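Local coordinates for protein methionine gamma-lyase (Trichomonas vaginalis, PDB 1PFF) that is a pyridoxal phosphate-dependent enzyme of the Cys/Met metabolism family, with the aminotransferase-type fold, in an assembly of four chains, at residues 26-31 with 171-176; 108-111 with 116-119; 5-10 with 191-196; 15-20 with 167-172. All coordinates share one frame; numbering follows the deposited sequence.

Contact 1. Residues 26-31 with 171-176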
loop_
_atom_site.group_PDB
_atom_site.type_symbol
_atom_site.label_atom_id
_atom_site.label_comp_id
_atom_site.label_asym_id
_atom_site.label_seq_id
_atom_site.Cartn_x
_atom_site.Cartn_y
_atom_site.Cartn_z
ATOM N N ILE A 26 24.813 -1.963 4.789
ATOM C CA ILE A 26 26.265 -1.780 5.015
ATOM C C ILE A 26 26.511 -1.231 6.414
ATOM O O ILE A 26 27.332 -1.751 7.164
ATOM C CB ILE A 26 26.893 -0.827 3.953
ATOM C CG1 ILE A 26 26.797 -1.443 2.545
ATOM C CG2 ILE A 26 28.347 -0.502 4.331
ATOM C CD1 ILE A 26 27.000 -0.449 1.398
ATOM N N ALA A 27 25.795 -0.165 6.756
ATOM C CA ALA A 27 25.969 0.505 8.049
ATOM C C ALA A 27 25.675 -0.408 9.233
ATOM O O ALA A 27 26.467 -0.459 10.179
ATOM C CB ALA A 27 25.107 1.770 8.120
ATOM N N ALA A 28 24.550 -1.131 9.182
ATOM C CA ALA A 28 24.156 -2.017 10.282
ATOM C C ALA A 28 25.115 -3.185 10.432
ATOM O O ALA A 28 25.209 -3.769 11.505
ATOM C CB ALA A 28 22.727 -2.538 10.113
ATOM N N SER A 29 25.821 -3.527 9.360
ATOM C CA SER A 29 26.854 -4.552 9.446
ATOM C C SER A 29 28.130 -3.957 10.068
ATOM O O SER A 29 28.603 -4.436 11.108
ATOM C CB SER A 29 27.130 -5.153 8.069
ATOM O OG SER A 29 25.990 -5.838 7.571
ATOM N N VAL A 30 28.669 -2.900 9.464
ATOM C CA VAL A 30 29.962 -2.362 9.914
ATOM C C VAL A 30 29.959 -1.713 11.300
ATOM O O VAL A 30 30.836 -2.015 12.107
ATOM C CB VAL A 30 30.674 -1.445 8.857
ATOM C CG1 VAL A 30 30.850 -2.185 7.531
ATOM C CG2 VAL A 30 29.955 -0.107 8.670
ATOM N N TRP A 31 28.991 -0.843 11.596
ATOM C CA TRP A 31 28.982 -0.196 12.915
ATOM C C TRP A 31 28.809 -1.235 14.034
ATOM O O TRP A 31 29.361 -1.078 15.117
ATOM C CB TRP A 31 27.870 0.849 13.043
ATOM C CG TRP A 31 27.980 2.094 12.191
ATOM C CD1 TRP A 31 27.190 2.422 11.120
ATOM C CD2 TRP A 31 28.868 3.205 12.381
ATOM N NE1 TRP A 31 27.546 3.653 10.620
ATOM C CE2 TRP A 31 28.584 4.153 11.368
ATOM C CE3 TRP A 31 29.896 3.490 13.292
ATOM C CZ2 TRP A 31 29.277 5.365 11.248
ATOM C CZ3 TRP A 31 30.589 4.702 13.172
ATOM C CH2 TRP A 31 30.270 5.622 12.154
ATOM N N GLN A 171 21.235 -4.789 17.363
ATOM C CA GLN A 171 22.119 -3.637 17.546
ATOM C C GLN A 171 22.162 -2.738 16.309
ATOM O O GLN A 171 21.769 -1.581 16.369
ATOM C CB GLN A 171 23.522 -4.093 17.952
ATOM C CG GLN A 171 23.541 -4.901 19.244
ATOM C CD GLN A 171 24.935 -5.120 19.760
ATOM O OE1 GLN A 171 25.763 -4.211 19.708
ATOM N NE2 GLN A 171 25.208 -6.323 20.269
ATOM N N GLY A 172 22.609 -3.290 15.185
ATOM C CA GLY A 172 22.761 -2.532 13.949
ATOM C C GLY A 172 21.503 -1.810 13.496
ATOM O O GLY A 172 21.555 -0.628 13.160
ATOM N N ILE A 173 20.376 -2.516 13.486
ATOM C CA ILE A 173 19.113 -1.909 13.066
ATOM C C ILE A 173 18.421 -1.190 14.223
ATOM O O ILE A 173 18.126 -0.002 14.120
ATOM C CB ILE A 173 18.181 -2.954 12.392
ATOM C CG1 ILE A 173 18.796 -3.440 11.080
ATOM C CG2 ILE A 173 16.795 -2.361 12.138
ATOM C CD1 ILE A 173 18.220 -4.768 10.574
ATOM N N LYS A 174 18.182 -1.903 15.320
ATOM C CA LYS A 174 17.389 -1.369 16.434
ATOM C C LYS A 174 18.045 -0.216 17.196
ATOM O O LYS A 174 17.351 0.718 17.607
ATOM C CB LYS A 174 16.998 -2.475 17.417
ATOM C CG LYS A 174 15.873 -3.365 16.923
ATOM C CD LYS A 174 15.373 -4.297 18.025
ATOM C CE LYS A 174 14.404 -5.337 17.462
ATOM N NZ LYS A 174 13.190 -5.495 18.328
ATOM N N ASP A 175 19.359 -0.294 17.412
ATOM C CA ASP A 175 20.058 0.735 18.180
ATOM C C ASP A 175 20.825 1.732 17.313
ATOM O O ASP A 175 20.685 2.948 17.495
ATOM C CB ASP A 175 21.023 0.121 19.203
ATOM C CG ASP A 175 20.327 -0.725 20.260
ATOM O OD1 ASP A 175 19.085 -0.674 20.393
ATOM O OD2 ASP A 175 20.968 -1.497 21.002
ATOM N N ILE A 176 21.633 1.237 16.379
ATOM C CA ILE A 176 22.637 2.089 15.741
ATOM C C ILE A 176 22.094 2.955 14.603
ATOM O O ILE A 176 22.285 4.175 14.603
ATOM C CB ILE A 176 23.866 1.262 15.278
ATOM C CG1 ILE A 176 24.604 0.672 16.489
ATOM C CG2 ILE A 176 24.821 2.134 14.469
ATOM C CD1 ILE A 176 25.451 -0.573 16.163
#

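Contact 2. Residues 108-111 with 116-119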
loop_
_atom_site.group_PDB
_atom_site.type_symbol
_atom_site.label_atom_id
_atom_site.label_comp_id
_atom_site.label_asym_id
_atom_site.label_seq_id
_atom_site.Cartn_x
_atom_site.Cartn_y
_atom_site.Cartn_z
ATOM N N GLN A 108 43.179 -14.659 2.026
ATOM C CA GLN A 108 44.071 -13.631 2.559
ATOM C C GLN A 108 43.642 -13.156 3.944
ATOM O O GLN A 108 44.471 -13.028 4.842
ATOM C CB GLN A 108 44.141 -12.434 1.625
ATOM C CG GLN A 108 44.937 -12.679 0.344
ATOM C CD GLN A 108 45.043 -11.411 -0.460
ATOM O OE1 GLN A 108 45.720 -10.476 -0.035
ATOM N NE2 GLN A 108 44.331 -11.346 -1.592
ATOM N N ALA A 109 42.353 -12.874 4.106
ATOM C CA ALA A 109 41.822 -12.440 5.393
ATOM C C ALA A 109 42.012 -13.513 6.464
ATOM O O ALA A 109 42.180 -13.184 7.638
ATOM C CB ALA A 109 40.349 -12.062 5.266
ATOM N N ARG A 110 42.002 -14.786 6.064
ATOM C CA ARG A 110 42.193 -15.879 7.022
ATOM C C ARG A 110 43.644 -16.031 7.508
ATOM O O ARG A 110 43.934 -16.915 8.321
ATOM C CB ARG A 110 41.661 -17.219 6.477
ATOM C CG ARG A 110 40.151 -17.256 6.198
ATOM C CD ARG A 110 39.234 -16.863 7.355
ATOM N NE ARG A 110 37.864 -16.695 6.862
ATOM C CZ ARG A 110 37.072 -15.659 7.109
ATOM N NH1 ARG A 110 37.476 -14.658 7.880
ATOM N NH2 ARG A 110 35.854 -15.626 6.572
ATOM N N LYS A 111 44.548 -15.179 7.015
ATOM C CA LYS A 111 45.910 -15.099 7.562
ATOM C C LYS A 111 45.896 -14.508 8.975
ATOM O O LYS A 111 46.932 -14.413 9.633
ATOM C CB LYS A 111 46.837 -14.292 6.648
ATOM C CG LYS A 111 47.059 -14.895 5.261
ATOM C CD LYS A 111 47.933 -16.126 5.298
ATOM C CE LYS A 111 47.800 -16.918 4.006
ATOM N NZ LYS A 111 48.370 -16.189 2.840
ATOM N N LEU A 116 35.901 -10.401 9.841
ATOM C CA LEU A 116 34.674 -10.517 9.069
ATOM C C LEU A 116 34.916 -9.995 7.661
ATOM O O LEU A 116 35.279 -8.822 7.460
ATOM C CB LEU A 116 33.519 -9.749 9.730
ATOM C CG LEU A 116 32.977 -10.339 11.035
ATOM C CD1 LEU A 116 32.187 -9.287 11.797
ATOM C CD2 LEU A 116 32.126 -11.588 10.790
ATOM N N VAL A 117 34.732 -10.882 6.697
ATOM C CA VAL A 117 34.795 -10.511 5.296
ATOM C C VAL A 117 33.376 -10.195 4.870
ATOM O O VAL A 117 32.475 -11.029 5.015
ATOM C CB VAL A 117 35.375 -11.630 4.420
ATOM C CG1 VAL A 117 35.509 -11.167 2.951
ATOM C CG2 VAL A 117 36.734 -12.101 4.982
ATOM N N ILE A 118 33.185 -8.985 4.353
ATOM C CA ILE A 118 31.865 -8.490 3.966
ATOM C C ILE A 118 31.895 -8.083 2.497
ATOM O O ILE A 118 32.766 -7.318 2.078
ATOM C CB ILE A 118 31.449 -7.278 4.859
ATOM C CG1 ILE A 118 31.483 -7.652 6.356
ATOM C CG2 ILE A 118 30.052 -6.776 4.486
ATOM C CD1 ILE A 118 31.260 -6.468 7.287
ATOM N N VAL A 119 30.950 -8.601 1.719
ATOM C CA VAL A 119 30.891 -8.342 0.283
ATOM C C VAL A 119 29.531 -7.774 -0.093
ATOM O O VAL A 119 28.485 -8.292 0.316
ATOM C CB VAL A 119 31.204 -9.624 -0.544
ATOM C CG1 VAL A 119 30.907 -9.446 -2.049
ATOM C CG2 VAL A 119 32.665 -10.017 -0.351
#

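Contact 3. Residues 5-10 with 191-196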
loop_
_atom_site.group_PDB
_atom_site.type_symbol
_atom_site.label_atom_id
_atom_site.label_comp_id
_atom_site.label_asym_id
_atom_site.label_seq_id
_atom_site.Cartn_x
_atom_site.Cartn_y
_atom_site.Cartn_z
ATOM N N GLY A 5 13.592 -14.994 4.974
ATOM C CA GLY A 5 13.730 -16.407 4.660
ATOM C C GLY A 5 14.028 -16.716 3.198
ATOM O O GLY A 5 14.842 -17.599 2.893
ATOM N N LYS A 6 13.367 -16.002 2.285
ATOM C CA LYS A 6 13.559 -16.225 0.847
ATOM C C LYS A 6 14.946 -15.790 0.374
ATOM O O LYS A 6 15.604 -16.494 -0.395
ATOM C CB LYS A 6 12.460 -15.537 0.029
ATOM C CG LYS A 6 11.136 -16.312 0.041
ATOM C CD LYS A 6 10.093 -15.739 -0.922
ATOM C CE LYS A 6 8.676 -16.135 -0.490
ATOM N NZ LYS A 6 7.817 -16.552 -1.646
ATOM N N ILE A 7 15.392 -14.632 0.839
ATOM C CA ILE A 7 16.715 -14.137 0.475
ATOM C C ILE A 7 17.817 -15.028 1.071
ATOM O O ILE A 7 18.829 -15.293 0.425
ATOM C CB ILE A 7 16.874 -12.650 0.907
ATOM C CG1 ILE A 7 15.816 -11.764 0.218
ATOM C CG2 ILE A 7 18.289 -12.155 0.648
ATOM C CD1 ILE A 7 15.807 -11.802 -1.317
ATOM N N ALA A 8 17.611 -15.490 2.300
ATOM C CA ALA A 8 18.557 -16.409 2.934
ATOM C C ALA A 8 18.727 -17.698 2.123
ATOM O O ALA A 8 19.843 -18.179 1.953
ATOM C CB ALA A 8 18.143 -16.708 4.366
ATOM N N LYS A 9 17.627 -18.241 1.601
ATOM C CA LYS A 9 17.694 -19.408 0.732
ATOM C C LYS A 9 18.452 -19.105 -0.569
ATOM O O LYS A 9 19.228 -19.934 -1.052
ATOM C CB LYS A 9 16.288 -19.951 0.422
ATOM C CG LYS A 9 15.600 -20.637 1.607
ATOM C CD LYS A 9 14.262 -21.265 1.174
ATOM C CE LYS A 9 13.504 -21.869 2.355
ATOM N NZ LYS A 9 12.754 -23.107 1.942
ATOM N N LEU A 10 18.230 -17.915 -1.126
ATOM C CA LEU A 10 18.904 -17.505 -2.359
ATOM C C LEU A 10 20.416 -17.377 -2.181
ATOM O O LEU A 10 21.165 -17.691 -3.094
ATOM C CB LEU A 10 18.334 -16.181 -2.867
ATOM C CG LEU A 10 17.007 -16.305 -3.606
ATOM C CD1 LEU A 10 16.313 -14.966 -3.635
ATOM C CD2 LEU A 10 17.239 -16.828 -5.024
ATOM N N ARG A 191 7.652 -10.116 -3.596
ATOM C CA ARG A 191 7.031 -10.416 -4.888
ATOM C C ARG A 191 8.065 -10.342 -6.013
ATOM O O ARG A 191 8.026 -11.135 -6.965
ATOM C CB ARG A 191 5.871 -9.461 -5.163
ATOM C CG ARG A 191 4.688 -9.588 -4.188
ATOM C CD ARG A 191 4.233 -11.025 -3.894
ATOM N NE ARG A 191 3.459 -11.605 -4.997
ATOM C CZ ARG A 191 2.823 -12.776 -4.947
ATOM N NH1 ARG A 191 2.848 -13.519 -3.847
ATOM N NH2 ARG A 191 2.158 -13.210 -6.005
ATOM N N GLY A 192 8.989 -9.393 -5.886
ATOM C CA GLY A 192 10.118 -9.266 -6.786
ATOM C C GLY A 192 10.967 -10.514 -6.928
ATOM O O GLY A 192 11.483 -10.764 -8.007
ATOM N N THR A 193 11.103 -11.313 -5.864
ATOM C CA THR A 193 11.942 -12.520 -5.923
ATOM C C THR A 193 11.414 -13.539 -6.919
ATOM O O THR A 193 12.165 -14.379 -7.397
ATOM C CB THR A 193 12.109 -13.204 -4.540
ATOM O OG1 THR A 193 10.835 -13.662 -4.066
ATOM C CG2 THR A 193 12.611 -12.206 -3.474
ATOM N N LEU A 194 10.121 -13.450 -7.228
ATOM C CA LEU A 194 9.476 -14.366 -8.165
ATOM C C LEU A 194 9.891 -14.150 -9.626
ATOM O O LEU A 194 9.699 -15.042 -10.463
ATOM C CB LEU A 194 7.946 -14.266 -8.036
ATOM C CG LEU A 194 7.318 -14.642 -6.687
ATOM C CD1 LEU A 194 5.866 -14.170 -6.625
ATOM C CD2 LEU A 194 7.381 -16.157 -6.445
ATOM N N THR A 195 10.431 -12.966 -9.932
ATOM C CA THR A 195 10.903 -12.641 -11.286
ATOM C C THR A 195 12.396 -12.329 -11.300
ATOM O O THR A 195 12.947 -11.949 -12.328
ATOM C CB THR A 195 10.131 -11.454 -11.895
ATOM O OG1 THR A 195 10.263 -10.294 -11.054
ATOM C CG2 THR A 195 8.627 -11.740 -11.960
ATOM N N LEU A 196 13.044 -12.489 -10.154
ATOM C CA LEU A 196 14.457 -12.136 -10.025
ATOM C C LEU A 196 15.361 -12.952 -10.967
ATOM O O LEU A 196 16.190 -12.388 -11.681
ATOM C CB LEU A 196 14.888 -12.271 -8.562
ATOM C CG LEU A 196 16.383 -12.213 -8.220
ATOM C CD1 LEU A 196 16.960 -10.836 -8.405
ATOM C CD2 LEU A 196 16.594 -12.719 -6.796
#

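Contact 4. Residues 15-20 with 167-172. With EDO (1,2-ethanediol), chain M.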
loop_
_atom_site.group_PDB
_atom_site.type_symbol
_atom_site.label_atom_id
_atom_site.label_comp_id
_atom_site.label_asym_id
_atom_site.label_seq_id
_atom_site.Cartn_x
_atom_site.Cartn_y
_atom_site.Cartn_z
ATOM N N ALA A 15 20.605 -16.915 7.915
ATOM C CA ALA A 15 19.639 -15.874 8.269
ATOM C C ALA A 15 19.826 -14.607 7.437
ATOM O O ALA A 15 20.868 -14.396 6.804
ATOM C CB ALA A 15 19.729 -15.548 9.781
ATOM N N CYS A 16 18.809 -13.758 7.451
ATOM C CA CYS A 16 18.879 -12.497 6.740
ATOM C C CYS A 16 18.137 -11.413 7.516
ATOM O O CYS A 16 17.173 -11.698 8.232
ATOM C CB CYS A 16 18.316 -12.671 5.331
ATOM S SG CYS A 16 17.914 -11.152 4.467
ATOM N N ALA A 17 18.637 -10.185 7.403
ATOM C CA ALA A 17 18.016 -9.006 7.996
ATOM C C ALA A 17 17.747 -8.009 6.878
ATOM O O ALA A 17 18.666 -7.613 6.163
ATOM C CB ALA A 17 18.935 -8.386 9.051
ATOM N N ALA A 18 16.480 -7.636 6.715
ATOM C CA ALA A 18 16.089 -6.602 5.769
ATOM C C ALA A 18 16.243 -5.216 6.401
ATOM O O ALA A 18 16.020 -5.054 7.605
ATOM C CB ALA A 18 14.656 -6.828 5.298
ATOM N N THR A 19 16.638 -4.235 5.590
ATOM C CA THR A 19 16.866 -2.857 6.046
ATOM C C THR A 19 16.210 -1.811 5.143
ATOM O O THR A 19 15.678 -2.133 4.074
ATOM C CB THR A 19 18.371 -2.529 6.107
ATOM O OG1 THR A 19 18.925 -2.632 4.788
ATOM C CG2 THR A 19 19.153 -3.558 6.952
ATOM N N ALA A 20 16.297 -0.546 5.564
ATOM C CA ALA A 20 15.666 0.573 4.868
ATOM C C ALA A 20 16.323 0.915 3.546
ATOM O O ALA A 20 15.708 1.563 2.689
ATOM C CB ALA A 20 15.671 1.795 5.753
ATOM N N LYS A 167 22.771 -9.999 15.989
ATOM C CA LYS A 167 23.407 -8.732 16.391
ATOM C C LYS A 167 23.124 -7.593 15.413
ATOM O O LYS A 167 22.908 -6.449 15.822
ATOM C CB LYS A 167 24.919 -8.921 16.541
ATOM C CG LYS A 167 25.318 -9.745 17.754
ATOM C CD LYS A 167 26.822 -9.679 17.985
ATOM C CE LYS A 167 27.201 -10.364 19.295
ATOM N NZ LYS A 167 28.617 -10.844 19.275
ATOM N N VAL A 168 23.128 -7.908 14.118
ATOM C CA VAL A 168 22.783 -6.930 13.085
ATOM C C VAL A 168 21.384 -6.361 13.361
ATOM O O VAL A 168 21.192 -5.150 13.299
ATOM C CB VAL A 168 22.879 -7.529 11.648
ATOM C CG1 VAL A 168 22.279 -6.570 10.591
ATOM C CG2 VAL A 168 24.322 -7.881 11.305
ATOM N N LYS A 169 20.431 -7.231 13.703
ATOM C CA LYS A 169 19.057 -6.807 13.974
ATOM C C LYS A 169 18.936 -6.032 15.280
ATOM O O LYS A 169 18.396 -4.917 15.308
ATOM C CB LYS A 169 18.114 -8.017 14.016
ATOM C CG LYS A 169 17.811 -8.614 12.651
ATOM C CD LYS A 169 16.810 -9.756 12.737
ATOM C CE LYS A 169 16.339 -10.141 11.341
ATOM N NZ LYS A 169 15.296 -11.203 11.381
ATOM N N SER A 170 19.432 -6.627 16.364
ATOM C CA SER A 170 19.184 -6.068 17.691
ATOM C C SER A 170 20.062 -4.852 17.985
ATOM O O SER A 170 19.661 -3.964 18.741
ATOM C CB SER A 170 19.297 -7.141 18.786
ATOM O OG SER A 170 20.611 -7.651 18.887
ATOM N N GLN A 171 21.235 -4.789 17.363
ATOM C CA GLN A 171 22.119 -3.637 17.546
ATOM C C GLN A 171 22.162 -2.738 16.309
ATOM O O GLN A 171 21.769 -1.581 16.369
ATOM C CB GLN A 171 23.522 -4.093 17.952
ATOM C CG GLN A 171 23.541 -4.901 19.244
ATOM C CD GLN A 171 24.935 -5.120 19.760
ATOM O OE1 GLN A 171 25.763 -4.211 19.708
ATOM N NE2 GLN A 171 25.208 -6.323 20.269
ATOM N N GLY A 172 22.609 -3.290 15.185
ATOM C CA GLY A 172 22.761 -2.532 13.949
ATOM C C GLY A 172 21.503 -1.810 13.496
ATOM O O GLY A 172 21.555 -0.628 13.160
HETATM C C1 EDO M . 32.523 -11.125 20.655
HETATM O O1 EDO M . 31.454 -10.659 21.467
HETATM C C2 EDO M . 32.076 -11.210 19.198
HETATM O O2 EDO M . 31.660 -9.930 18.741
#

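Contact 1. Residues 26-31 with 171-176
A28 packs its methyl group directly on the backbone of G172. A28 CB lies 3.7 Å from G172 C, and the two CA atoms, A28 CA and G172 CA, are only 4.0 Å apart. G172 has no side chain, so the helices meet here backbone against backbone. The axes of the two segments approach to 8.2 Å and cross at 95°, close to perpendicular.

The remaining packing is between apolar side chains. A28 CB also meets I173 CG1, more loosely. At the other end, I176 CG2 lies 3.6 Å from W31 CB and also touches W31 CG, at the root of the indole, obliquely to the ring. I176 CD1 lies beside the W31 carbonyl.

Both helices, 22-33 and 162-177, belong to the helical layers around the seven-stranded sheet of this PLP-dependent fold. Helix 162-177 has a wider pi-type turn here. Q171 O accepts from both D175 N and I176 N, the latter at 2.8 Å.

No hydrogen bond crosses between the segments. The indole N-H of W31 is used across the subunit interface instead. W31 NE1 donates to I176 O of the second subunit, and W31 NE1 of the second subunit donates in the same way to I176 O. The W31 ring meets F61 of that subunit edge-to-face.

Contact 2. Residues 108-111 with 116-119
V117 puts its CG2 methyl against A109 CB and the guanidinium of R110. The closer partner is A109, with V117 CG2 at 3.6 Å from A109 CB. The methyl group of A109 points at the strand, and V117 points back at the helix end. The backbones stay well apart, A109 CA and V117 CA being 7.3 Å from each other. A109 CB and V117 CG2 meet between them.

V117 CG2 also touches R110, lying 3.9 Å from R110 NH1 and nearly as close to R110 NH2. It approaches the guanidinium obliquely. V117 CG1 is anti to the backbone N (chi1 -176°), which sets CG2 beside that N and on the side of R110. The R110 chain bends at chi2 (-54°), and this brings its end closer to V117 CG2.

The segments belong to a beta-alpha-beta crossover. Strand 84-90 leads through helix 102-109 to strand 116-120, and the two strands lie parallel and adjacent in the large sheet. The contact packs the end of the connecting helix and the first residue after it on the start of the second strand. The chain leaves the helix through a tight turn, with K111 N bonded to Q108 O at 3.1 Å.

The contact has no hydrogen bond of its own. R110 NH1 bonds to I115 O, just before the strand, and R110 NH2 forms a salt bridge with D137 OD2. That same carboxylate oxygen accepts from V117 N. D137 therefore links the arginine to the strand backbone, and these bonds should fix the guanidinium beside V117.

Contact 3. Residues 5-10 with 191-196
T193 faces two side chains of segment 5-10 with its two branches. T193 OG1 lies 3.8 Å from K6 CD, and the two side chains cross at about a right angle. T193 CG2 meets I7 CD1 at 3.9 Å, this time obliquely. With chi1 at 63°, T193 OG1 sits between the backbone N and the carbonyl carbon, while CG2 lies beside the N. Across the contact the hydroxyl meets only K6 CD; its hydrogen bond is to T190 O, one turn back.

One turn along, L10 and L196 reach toward each other tip to tip, L10 CD1 to L196 CD2 at 3.9 Å. With CG anti to its backbone N (chi1 169°), L196 extends CD2 toward L10. No hydrogen bond joins the segments. The axes of the two segments stay 11.0 Å apart at 26°, so side chains alone make the contact.

Within segment 191-196, L194 CD1 covers one face of the R191 guanidinium. R191 NH2 bonds to H150 O of the third subunit.

Helix 2-11 and the long helix 183-216 thus run side by side near the N-terminus. I7 also packs on strand 156-160 of the large sheet, and L10 and L196 both rest on I127 of helix 125-128.

Contact 4. Residues 15-20 with 167-172
K169 runs its side chain across A17 toward the backbone of C16. Its CB stands back from the strand. K169 CG makes the first contact, at 3.8 Å from A17 CB. K169 CD lies a little further off, 4.5 Å from A17 CB. K169 CE returns to that methyl and also lies 3.6 Å from C16 O. The chain is extended beyond CG, which carries CE and NZ toward C16 O. K169 NZ is 3.7 Å from C16 O, and the two are not hydrogen-bonded. Its charge is met by E4, through a salt bridge to OE1. E4 OE2 accepts from A18 N, so one carboxylate joins the lysine to the strand backbone.

A17 also receives V168. The CG1 methyl of V168, anti to its backbone N (chi1 170°), lies 4.1 Å from A17 CB. The A17 methyl thus packs against both residues of the helix. The helix has a pi-type turn here, with K167 O accepting from Q171 N at 2.8 Å and from G172 N. On the outer side, K167 NZ makes a weak hydrogen bond to O2 of a 1,2-ethanediol molecule.

Strand 15-19 is the end strand of the seven-stranded sheet within this chain and pairs antiparallel with strand 156-160. A17 points toward helix 162-177. C16 and A18 point away from it and pack on helix 2-11, so the strand lies between the two helices.

How the contacts relate
Contacts 1 and 4 are immediate neighbours, with centres 7 Å apart. Both use helix 162-177 and share Q171 and G172. I173 N of contact 1 lies 2.8 Å from V168 O of contact 4, a probable hydrogen bond. Both also touch the second subunit. Contact 3 lies about 17 Å from contact 4, centre to centre, and meets it where I7 CG2 packs on C16 SG at 4.0 Å; it faces the third subunit. Contact 2 stands apart, its centre about 19 Å from that of contact 1, though nearest atoms approach to about 4 Å. Contacts 2 and 4 involve different strands of the same sheet, 116-120 and 15-19.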